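Local atomic coordinates of adenylate isopentenyltransferase (Humulus lupulus, PDB entry 3A8T), a protein that transfers an isopentenyl group from dimethylallyl diphosphate to ATP, ADP or AMP in the biosynthesis of cytokinins. Residues 57-62 with 324-329; 202-207 with 235-240; 191-196 with 307-312. All coordinates share one frame; numbering follows the deposited sequence.

Contact 1: 57-62 with 324-329; sequences SIDLAA and QVLEPS
Leu326 reaches across to Asp59 with both of its methyls. CD1 of Leu326 lies 3.5 Å from CB of Asp59, and CD2 of Leu326 sits 3.8 Å from the same carbon, so the end of the leucine straddles the methylene of the aspartate rather than meeting its carboxylate head-on. The two side chains cross obliquely. In Leu326 CG is anti to the backbone N (chi1 -175°), which carries the forked end out to the neighbouring helix. Leu60 joins from the next position: its CD2 is 4.2 Å from CD1 of Leu326 and packs on CB of Ser329 at 3.9 Å. Leu60 sets out obliquely from its helix, and the end of its side chain is what comes near Leu326 and Ser329.

The contact is thus a small apolar seam, 179 Å² in all, between helix 53-61, whose first residues, Lys53 and Ser54, complete the ATP-binding P-loop (Walker A) of this P-loop NTPase fold, and the C-terminal helix 315-338. The two short segments cross at -49° with their axes 10.4 Å apart.

Further out, OD2 of Asp59 accepts a hydrogen bond from NE1 of Trp321 on helix 315-338, while OD1 makes a long, weak ion pair with Arg55 of its own helix. The aspartate therefore ties the helices by its carboxylate while lending its methylene to Leu326. Behind Leu60 lies Leu66 of strand 66-70. Val325, Pro328 and Ser329 of helix 315-338 also touch Leu299 of edge strand 296-300. Helix 315-338 has a wider pi-type turn at 324-326 and a kink at Pro328, whose ring nitrogen makes no bond to the preceding turn.

Contact 2: 202-207 with 235-240; sequences GMFDEL and PEFDRY
Phe204 extends from helix 203-210 to meet two aromatic rings of helix 234-243. Its CB does not aim directly at them, but CG is anti to the backbone N (chi1 171°) and the ring beyond it swings in toward the partner helix. On the near side of that ring CD1 comes first, 3.7 Å from CE1 of Phe237 and 3.9 Å from its CD1, over one face of the Phe237 ring. This is an offset edge-to-face pair, the edge of Phe204 turned to the face of Phe237, with centroids 5.5 Å apart and planes at 70°. One atom further, CE1 of Phe204 touches both neighbours, lying 3.8 Å from CE2 of Tyr240 and 4.0 Å from CE1 of Phe237. CZ of Phe204, at the tip, has Tyr240 CE2 as its nearest partner, 4.1 Å away. The Tyr240 ring is oblique to Phe204.

Leu207, one turn on, brings CD1 to 3.5 Å from CD2 of Phe237 in an oblique approach, while Phe204 lies over a face of that ring near CE1 and CD1. An alanine in place of Phe237 is likely to open a gap beside Leu207 CD1 and leave the edge of Phe204 without the face it points at. Beyond the pair, Phe264 and Ile271 of the long helix 257-289 pack on Phe237, and Phe264 also meets Tyr240 edge-to-face.

Gly202, at positive phi, ends helix 184-201 in a Schellman motif and is the N-cap of helix 203-210. With the segment axes crossing at -74°, the whole is an aromatic cluster of Phe204, Phe237 and Tyr240, largely buried where two short helices of the IPP transferase family region cross.

Contact 3: 191-196 with 307-312; sequences LAKRVD and AAMTSD
This is a slight van der Waals contact on the flank of the P-loop NTPase fold, where helix 184-201 passes helix 302-309 and lysine methylenes lie on backbone carbonyls and a methionine sulfur; it buries 136 Å² in all. Lys193 carries it from the first helix. Its CG is anti to the backbone N (chi1 165°), and the chain stays extended until chi4, where it bends, so that the methylenes rather than the ammonium run along the neighbour. The Met309 side chain, folded at chi2 and chi3, slides past it in the opposite direction.

The ammonium NZ of Lys193 has its partner in its own helix, a salt bridge to Asp197 OD2, which leaves the carbon chain to line the contact. Met309 also rests on Asp189 and Tyr190 of helix 184-201, one turn earlier than Lys193, while the side chain of Ala308 touches Cys317 of helix 315-338. Residues 310-312 are poorly ordered.

CE of Lys193 lies 3.7 Å from the carbonyl O of Met309. The same Lys193 CE is 3.9 Å from Ala308 O, and CD of Lys193 is 3.8 Å from SD of Met309.

Along the chain the three contacts are nested: contact 2 lies inside the loop closed by contact 3, which lies inside the loop closed by contact 1. Contacts 2 and 3 come nearest, about 5 Å between closest atoms; helices 184-201 and 203-210, which belong to them, follow one another in the chain. Contacts 1 and 3 are about 9 Å apart at their nearest atoms and are joined by the successive helices 302-309 and 315-338. Contacts 1 and 2, with centres 34 Å apart, lie on opposite sides of the chain's centre. The bound ATP is about 9 Å from the side chain of Leu207 in contact 2, while the side chain of Asp59 in contact 1 is about 8 Å from the ATP-binding Gly52.

Contact 1: 57-62 with 324-329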
loop_
_atom_site.group_PDB
_atom_site.type_symbol
_atom_site.label_atom_id
_atom_site.label_comp_id
_atom_site.label_asym_id
_atom_site.label_seq_id
_atom_site.Cartn_x
_atom_site.Cartn_y
_atom_site.Cartn_z
ATOM N N SER A 57 -0.781 7.841 -9.591
ATOM C CA SER A 57 -1.606 7.129 -10.559
ATOM C C SER A 57 -2.795 7.964 -10.934
ATOM O O SER A 57 -3.236 7.944 -12.102
ATOM C CB SER A 57 -2.066 5.777 -10.025
ATOM O OG SER A 57 -2.971 5.868 -8.954
ATOM N N ILE A 58 -3.307 8.713 -9.955
ATOM C CA ILE A 58 -4.441 9.572 -10.209
ATOM C C ILE A 58 -4.018 10.832 -10.957
ATOM O O ILE A 58 -4.673 11.235 -11.867
ATOM C CB ILE A 58 -5.199 9.941 -8.916
ATOM C CG1 ILE A 58 -5.555 8.685 -8.131
ATOM C CG2 ILE A 58 -6.504 10.718 -9.299
ATOM C CD1 ILE A 58 -6.231 7.603 -8.935
ATOM N N ASP A 59 -2.912 11.436 -10.597
ATOM C CA ASP A 59 -2.456 12.604 -11.340
ATOM C C ASP A 59 -2.207 12.275 -12.813
ATOM O O ASP A 59 -2.539 13.037 -13.688
ATOM C CB ASP A 59 -1.162 13.174 -10.736
ATOM C CG ASP A 59 -1.392 13.911 -9.387
ATOM O OD1 ASP A 59 -2.494 14.474 -9.180
ATOM O OD2 ASP A 59 -0.457 13.965 -8.552
ATOM N N LEU A 60 -1.634 11.124 -13.090
ATOM C CA LEU A 60 -1.359 10.727 -14.464
ATOM C C LEU A 60 -2.623 10.525 -15.276
ATOM O O LEU A 60 -2.583 10.580 -16.482
ATOM C CB LEU A 60 -0.547 9.408 -14.479
ATOM C CG LEU A 60 0.941 9.472 -14.051
ATOM C CD1 LEU A 60 1.461 8.106 -13.850
ATOM C CD2 LEU A 60 1.814 10.195 -15.111
ATOM N N ALA A 61 -3.749 10.284 -14.609
ATOM C CA ALA A 61 -5.006 10.019 -15.291
ATOM C C ALA A 61 -5.509 11.287 -15.912
ATOM O O ALA A 61 -6.255 11.234 -16.873
ATOM C CB ALA A 61 -6.067 9.430 -14.304
ATOM N N ALA A 62 -5.112 12.430 -15.366
ATOM C CA ALA A 62 -5.558 13.670 -15.972
ATOM C C ALA A 62 -4.865 13.886 -17.366
ATOM O O ALA A 62 -5.332 14.703 -18.150
ATOM C CB ALA A 62 -5.277 14.875 -15.032
ATOM N N GLN A 324 8.810 17.884 -9.267
ATOM C CA GLN A 324 9.766 16.796 -9.110
ATOM C C GLN A 324 9.344 15.375 -9.392
ATOM O O GLN A 324 10.177 14.521 -9.694
ATOM C CB GLN A 324 10.397 16.862 -7.708
ATOM C CG GLN A 324 11.061 18.212 -7.411
ATOM C CD GLN A 324 11.941 18.211 -6.149
ATOM O OE1 GLN A 324 12.813 19.069 -6.006
ATOM N NE2 GLN A 324 11.725 17.249 -5.239
ATOM N N VAL A 325 8.052 15.122 -9.316
ATOM C CA VAL A 325 7.545 13.768 -9.483
ATOM C C VAL A 325 6.613 13.623 -10.661
ATOM O O VAL A 325 6.783 12.766 -11.476
ATOM C CB VAL A 325 6.781 13.336 -8.191
ATOM C CG1 VAL A 325 6.249 11.947 -8.339
ATOM C CG2 VAL A 325 7.683 13.469 -6.961
ATOM N N LEU A 326 5.620 14.488 -10.740
ATOM C CA LEU A 326 4.672 14.397 -11.808
ATOM C C LEU A 326 5.199 14.794 -13.155
ATOM O O LEU A 326 5.162 13.985 -14.027
ATOM C CB LEU A 326 3.387 15.178 -11.449
ATOM C CG LEU A 326 2.220 15.078 -12.449
ATOM C CD1 LEU A 326 1.735 13.608 -12.607
ATOM C CD2 LEU A 326 1.078 16.028 -12.009
ATOM N N GLU A 327 5.712 16.005 -13.344
ATOM C CA GLU A 327 6.186 16.408 -14.690
ATOM C C GLU A 327 7.113 15.358 -15.303
ATOM O O GLU A 327 6.914 14.950 -16.439
ATOM C CB GLU A 327 6.789 17.836 -14.667
ATOM C CG GLU A 327 8.329 17.995 -14.968
ATOM C CD GLU A 327 8.939 19.391 -14.458
ATOM O OE1 GLU A 327 10.009 19.347 -13.773
ATOM O OE2 GLU A 327 8.354 20.510 -14.728
ATOM N N PRO A 328 8.114 14.873 -14.559
ATOM C CA PRO A 328 9.003 13.844 -15.133
ATOM C C PRO A 328 8.234 12.557 -15.544
ATOM O O PRO A 328 8.451 12.008 -16.597
ATOM C CB PRO A 328 10.005 13.579 -14.001
ATOM C CG PRO A 328 10.045 14.902 -13.262
ATOM C CD PRO A 328 8.596 15.326 -13.244
ATOM N N SER A 329 7.329 12.070 -14.697
ATOM C CA SER A 329 6.544 10.851 -15.018
ATOM C C SER A 329 5.715 11.032 -16.302
ATOM O O SER A 329 5.652 10.114 -17.099
ATOM C CB SER A 329 5.554 10.488 -13.894
ATOM O OG SER A 329 6.169 10.331 -12.632
#

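Contact 2: 202-207 with 235-240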
loop_
_atom_site.group_PDB
_atom_site.type_symbol
_atom_site.label_atom_id
_atom_site.label_comp_id
_atom_site.label_asym_id
_atom_site.label_seq_id
_atom_site.Cartn_x
_atom_site.Cartn_y
_atom_site.Cartn_z
ATOM N N GLY A 202 -9.838 7.431 12.857
ATOM C CA GLY A 202 -10.670 6.409 13.453
ATOM C C GLY A 202 -10.153 4.989 13.275
ATOM O O GLY A 202 -10.933 4.026 13.361
ATOM N N MET A 203 -8.852 4.841 13.020
ATOM C CA MET A 203 -8.308 3.504 12.857
ATOM C C MET A 203 -8.579 2.551 14.047
ATOM O O MET A 203 -8.866 1.390 13.842
ATOM C CB MET A 203 -6.809 3.577 12.591
ATOM C CG MET A 203 -6.095 2.242 12.611
ATOM S SD MET A 203 -4.321 2.424 12.675
ATOM C CE MET A 203 -3.791 1.259 11.552
ATOM N N PHE A 204 -8.476 3.057 15.264
ATOM C CA PHE A 204 -8.669 2.288 16.474
ATOM C C PHE A 204 -10.089 1.718 16.610
ATOM O O PHE A 204 -10.278 0.563 16.951
ATOM C CB PHE A 204 -8.278 3.150 17.687
ATOM C CG PHE A 204 -8.646 2.543 19.024
ATOM C CD1 PHE A 204 -7.864 1.526 19.591
ATOM C CD2 PHE A 204 -9.811 2.957 19.690
ATOM C CE1 PHE A 204 -8.219 0.902 20.814
ATOM C CE2 PHE A 204 -10.217 2.341 20.946
ATOM C CZ PHE A 204 -9.425 1.322 21.502
ATOM N N ASP A 205 -11.089 2.520 16.324
ATOM C CA ASP A 205 -12.456 2.061 16.385
ATOM C C ASP A 205 -12.709 1.065 15.298
ATOM O O ASP A 205 -13.482 0.187 15.446
ATOM C CB ASP A 205 -13.355 3.252 16.214
ATOM C CG ASP A 205 -13.106 4.266 17.290
ATOM O OD1 ASP A 205 -13.461 3.997 18.463
ATOM O OD2 ASP A 205 -12.522 5.321 16.983
ATOM N N GLU A 206 -12.029 1.215 14.190
ATOM C CA GLU A 206 -12.185 0.298 13.062
ATOM C C GLU A 206 -11.665 -1.071 13.502
ATOM O O GLU A 206 -12.289 -2.106 13.276
ATOM C CB GLU A 206 -11.355 0.828 11.880
ATOM C CG GLU A 206 -11.489 0.059 10.597
ATOM C CD GLU A 206 -10.563 0.571 9.491
ATOM O OE1 GLU A 206 -9.329 0.364 9.590
ATOM O OE2 GLU A 206 -11.081 1.184 8.528
ATOM N N LEU A 207 -10.512 -1.059 14.165
ATOM C CA LEU A 207 -9.896 -2.288 14.608
ATOM C C LEU A 207 -10.672 -2.883 15.780
ATOM O O LEU A 207 -10.744 -4.103 15.915
ATOM C CB LEU A 207 -8.421 -2.011 14.973
ATOM C CG LEU A 207 -7.414 -1.579 13.885
ATOM C CD1 LEU A 207 -6.236 -1.027 14.532
ATOM C CD2 LEU A 207 -6.961 -2.758 12.982
ATOM N N PRO A 235 -2.324 -7.056 14.430
ATOM C CA PRO A 235 -1.653 -7.847 15.490
ATOM C C PRO A 235 -1.293 -6.981 16.697
ATOM O O PRO A 235 -1.444 -7.433 17.836
ATOM C CB PRO A 235 -0.390 -8.412 14.804
ATOM C CG PRO A 235 -0.522 -8.002 13.266
ATOM C CD PRO A 235 -1.433 -6.790 13.278
ATOM N N GLU A 236 -0.893 -5.726 16.421
ATOM C CA GLU A 236 -0.483 -4.760 17.451
ATOM C C GLU A 236 -1.650 -4.437 18.366
ATOM O O GLU A 236 -1.521 -4.524 19.599
ATOM C CB GLU A 236 0.098 -3.466 16.842
ATOM C CG GLU A 236 1.328 -3.644 15.991
ATOM C CD GLU A 236 1.029 -4.080 14.546
ATOM O OE1 GLU A 236 -0.101 -4.550 14.208
ATOM O OE2 GLU A 236 1.946 -3.938 13.718
ATOM N N PHE A 237 -2.792 -4.086 17.787
ATOM C CA PHE A 237 -3.916 -3.813 18.658
ATOM C C PHE A 237 -4.520 -5.023 19.295
ATOM O O PHE A 237 -5.107 -4.899 20.355
ATOM C CB PHE A 237 -4.958 -2.907 17.985
ATOM C CG PHE A 237 -4.683 -1.436 18.259
ATOM C CD1 PHE A 237 -4.794 -0.929 19.578
ATOM C CD2 PHE A 237 -4.141 -0.589 17.261
ATOM C CE1 PHE A 237 -4.360 0.377 19.891
ATOM C CE2 PHE A 237 -3.712 0.705 17.568
ATOM C CZ PHE A 237 -3.816 1.190 18.881
ATOM N N ASP A 238 -4.389 -6.196 18.676
ATOM C CA ASP A 238 -4.908 -7.434 19.308
ATOM C C ASP A 238 -4.198 -7.605 20.673
ATOM O O ASP A 238 -4.795 -8.021 21.679
ATOM C CB ASP A 238 -4.663 -8.682 18.438
ATOM C CG ASP A 238 -5.618 -8.767 17.239
ATOM O OD1 ASP A 238 -6.621 -8.009 17.208
ATOM O OD2 ASP A 238 -5.380 -9.586 16.318
ATOM N N ARG A 239 -2.927 -7.252 20.725
ATOM C CA ARG A 239 -2.195 -7.365 21.967
ATOM C C ARG A 239 -2.848 -6.428 22.997
ATOM O O ARG A 239 -3.053 -6.794 24.131
ATOM C CB ARG A 239 -0.756 -6.998 21.701
ATOM C CG ARG A 239 0.193 -7.108 22.855
ATOM C CD ARG A 239 1.583 -7.451 22.312
ATOM N NE ARG A 239 2.515 -7.426 23.412
ATOM C CZ ARG A 239 2.536 -8.348 24.356
ATOM N NH1 ARG A 239 1.704 -9.382 24.315
ATOM N NH2 ARG A 239 3.330 -8.196 25.388
ATOM N N TYR A 240 -3.206 -5.224 22.575
ATOM C CA TYR A 240 -3.876 -4.270 23.445
ATOM C C TYR A 240 -5.274 -4.755 23.832
ATOM O O TYR A 240 -5.610 -4.773 24.985
ATOM C CB TYR A 240 -3.989 -2.930 22.752
ATOM C CG TYR A 240 -4.810 -1.950 23.495
ATOM C CD1 TYR A 240 -4.252 -1.148 24.489
ATOM C CD2 TYR A 240 -6.152 -1.793 23.210
ATOM C CE1 TYR A 240 -5.003 -0.215 25.171
ATOM C CE2 TYR A 240 -6.915 -0.851 23.896
ATOM C CZ TYR A 240 -6.334 -0.064 24.870
ATOM O OH TYR A 240 -7.098 0.885 25.503
#

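Contact 3: 191-196 with 307-312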
loop_
_atom_site.group_PDB
_atom_site.type_symbol
_atom_site.label_atom_id
_atom_site.label_comp_id
_atom_site.label_asym_id
_atom_site.label_seq_id
_atom_site.Cartn_x
_atom_site.Cartn_y
_atom_site.Cartn_z
ATOM N N LEU A 191 5.806 8.205 7.560
ATOM C CA LEU A 191 5.097 6.993 7.956
ATOM C C LEU A 191 4.599 6.993 9.409
ATOM O O LEU A 191 3.571 6.432 9.691
ATOM C CB LEU A 191 5.989 5.802 7.736
ATOM C CG LEU A 191 5.895 4.916 6.487
ATOM C CD1 LEU A 191 4.918 5.405 5.427
ATOM C CD2 LEU A 191 7.290 4.723 5.988
ATOM N N ALA A 192 5.333 7.636 10.311
ATOM C CA ALA A 192 4.932 7.758 11.701
ATOM C C ALA A 192 3.819 8.776 11.702
ATOM O O ALA A 192 2.821 8.602 12.390
ATOM C CB ALA A 192 6.104 8.274 12.591
ATOM N N LYS A 193 3.991 9.869 10.978
ATOM C CA LYS A 193 2.928 10.839 10.966
ATOM C C LYS A 193 1.634 10.201 10.412
ATOM O O LYS A 193 0.546 10.373 10.969
ATOM C CB LYS A 193 3.347 12.020 10.127
ATOM C CG LYS A 193 2.222 12.944 9.735
ATOM C CD LYS A 193 2.662 13.822 8.587
ATOM C CE LYS A 193 1.651 14.952 8.337
ATOM N NZ LYS A 193 0.231 14.412 8.144
ATOM N N ARG A 194 1.752 9.442 9.330
ATOM C CA ARG A 194 0.595 8.825 8.740
ATOM C C ARG A 194 -0.096 7.861 9.760
ATOM O O ARG A 194 -1.304 7.701 9.750
ATOM C CB ARG A 194 1.028 8.108 7.471
ATOM C CG ARG A 194 -0.100 7.534 6.722
ATOM C CD ARG A 194 0.299 6.919 5.404
ATOM N NE ARG A 194 0.907 5.602 5.585
ATOM C CZ ARG A 194 1.067 4.687 4.626
ATOM N NH1 ARG A 194 0.675 4.928 3.369
ATOM N NH2 ARG A 194 1.579 3.507 4.956
ATOM N N VAL A 195 0.664 7.233 10.643
ATOM C CA VAL A 195 0.009 6.375 11.581
ATOM C C VAL A 195 -0.884 7.284 12.435
ATOM O O VAL A 195 -2.047 6.958 12.685
ATOM C CB VAL A 195 1.015 5.566 12.457
ATOM C CG1 VAL A 195 0.266 4.949 13.685
ATOM C CG2 VAL A 195 1.655 4.423 11.631
ATOM N N ASP A 196 -0.356 8.441 12.849
ATOM C CA ASP A 196 -1.135 9.401 13.640
ATOM C C ASP A 196 -2.405 9.849 12.874
ATOM O O ASP A 196 -3.473 9.918 13.443
ATOM C CB ASP A 196 -0.262 10.616 13.998
ATOM C CG ASP A 196 0.663 10.365 15.222
ATOM O OD1 ASP A 196 0.942 9.202 15.575
ATOM O OD2 ASP A 196 1.129 11.340 15.837
ATOM N N ALA A 307 8.130 18.557 2.728
ATOM C CA ALA A 307 7.124 19.622 2.727
ATOM C C ALA A 307 5.739 19.110 3.179
ATOM O O ALA A 307 4.986 19.801 3.841
ATOM C CB ALA A 307 7.030 20.219 1.358
ATOM N N ALA A 308 5.421 17.881 2.828
ATOM C CA ALA A 308 4.151 17.271 3.203
ATOM C C ALA A 308 4.006 17.086 4.715
ATOM O O ALA A 308 2.904 16.913 5.210
ATOM C CB ALA A 308 4.031 15.920 2.511
ATOM N N MET A 309 5.124 17.105 5.434
ATOM C CA MET A 309 5.143 16.895 6.875
ATOM C C MET A 309 4.504 18.024 7.629
ATOM O O MET A 309 3.930 17.832 8.706
ATOM C CB MET A 309 6.572 16.737 7.367
ATOM C CG MET A 309 7.208 15.419 7.015
ATOM S SD MET A 309 6.350 14.046 7.794
ATOM C CE MET A 309 7.166 13.981 9.424
ATOM N N THR A 310 4.633 19.217 7.072
ATOM C CA THR A 310 4.047 20.389 7.690
ATOM C C THR A 310 2.523 20.247 7.566
ATOM O O THR A 310 2.003 19.752 6.560
ATOM C CB THR A 310 4.520 21.686 6.979
ATOM O OG1 THR A 310 5.896 21.559 6.559
ATOM C CG2 THR A 310 4.419 22.832 7.926
ATOM N N SER A 311 1.797 20.636 8.604
ATOM C CA SER A 311 0.342 20.563 8.537
ATOM C C SER A 311 -0.121 21.658 7.543
ATOM O O SER A 311 -1.254 22.145 7.573
ATOM C CB SER A 311 -0.254 20.758 9.941
ATOM O OG SER A 311 0.184 19.727 10.816
ATOM N N ASP A 312 0.812 22.036 6.672
ATOM C CA ASP A 312 0.597 23.018 5.616
ATOM C C ASP A 312 0.729 22.195 4.319
ATOM O O ASP A 312 1.081 22.718 3.249
ATOM C CB ASP A 312 1.688 24.101 5.675
ATOM C CG ASP A 312 1.842 24.728 7.082
ATOM O OD1 ASP A 312 1.086 24.326 8.016
ATOM O OD2 ASP A 312 2.725 25.622 7.242
#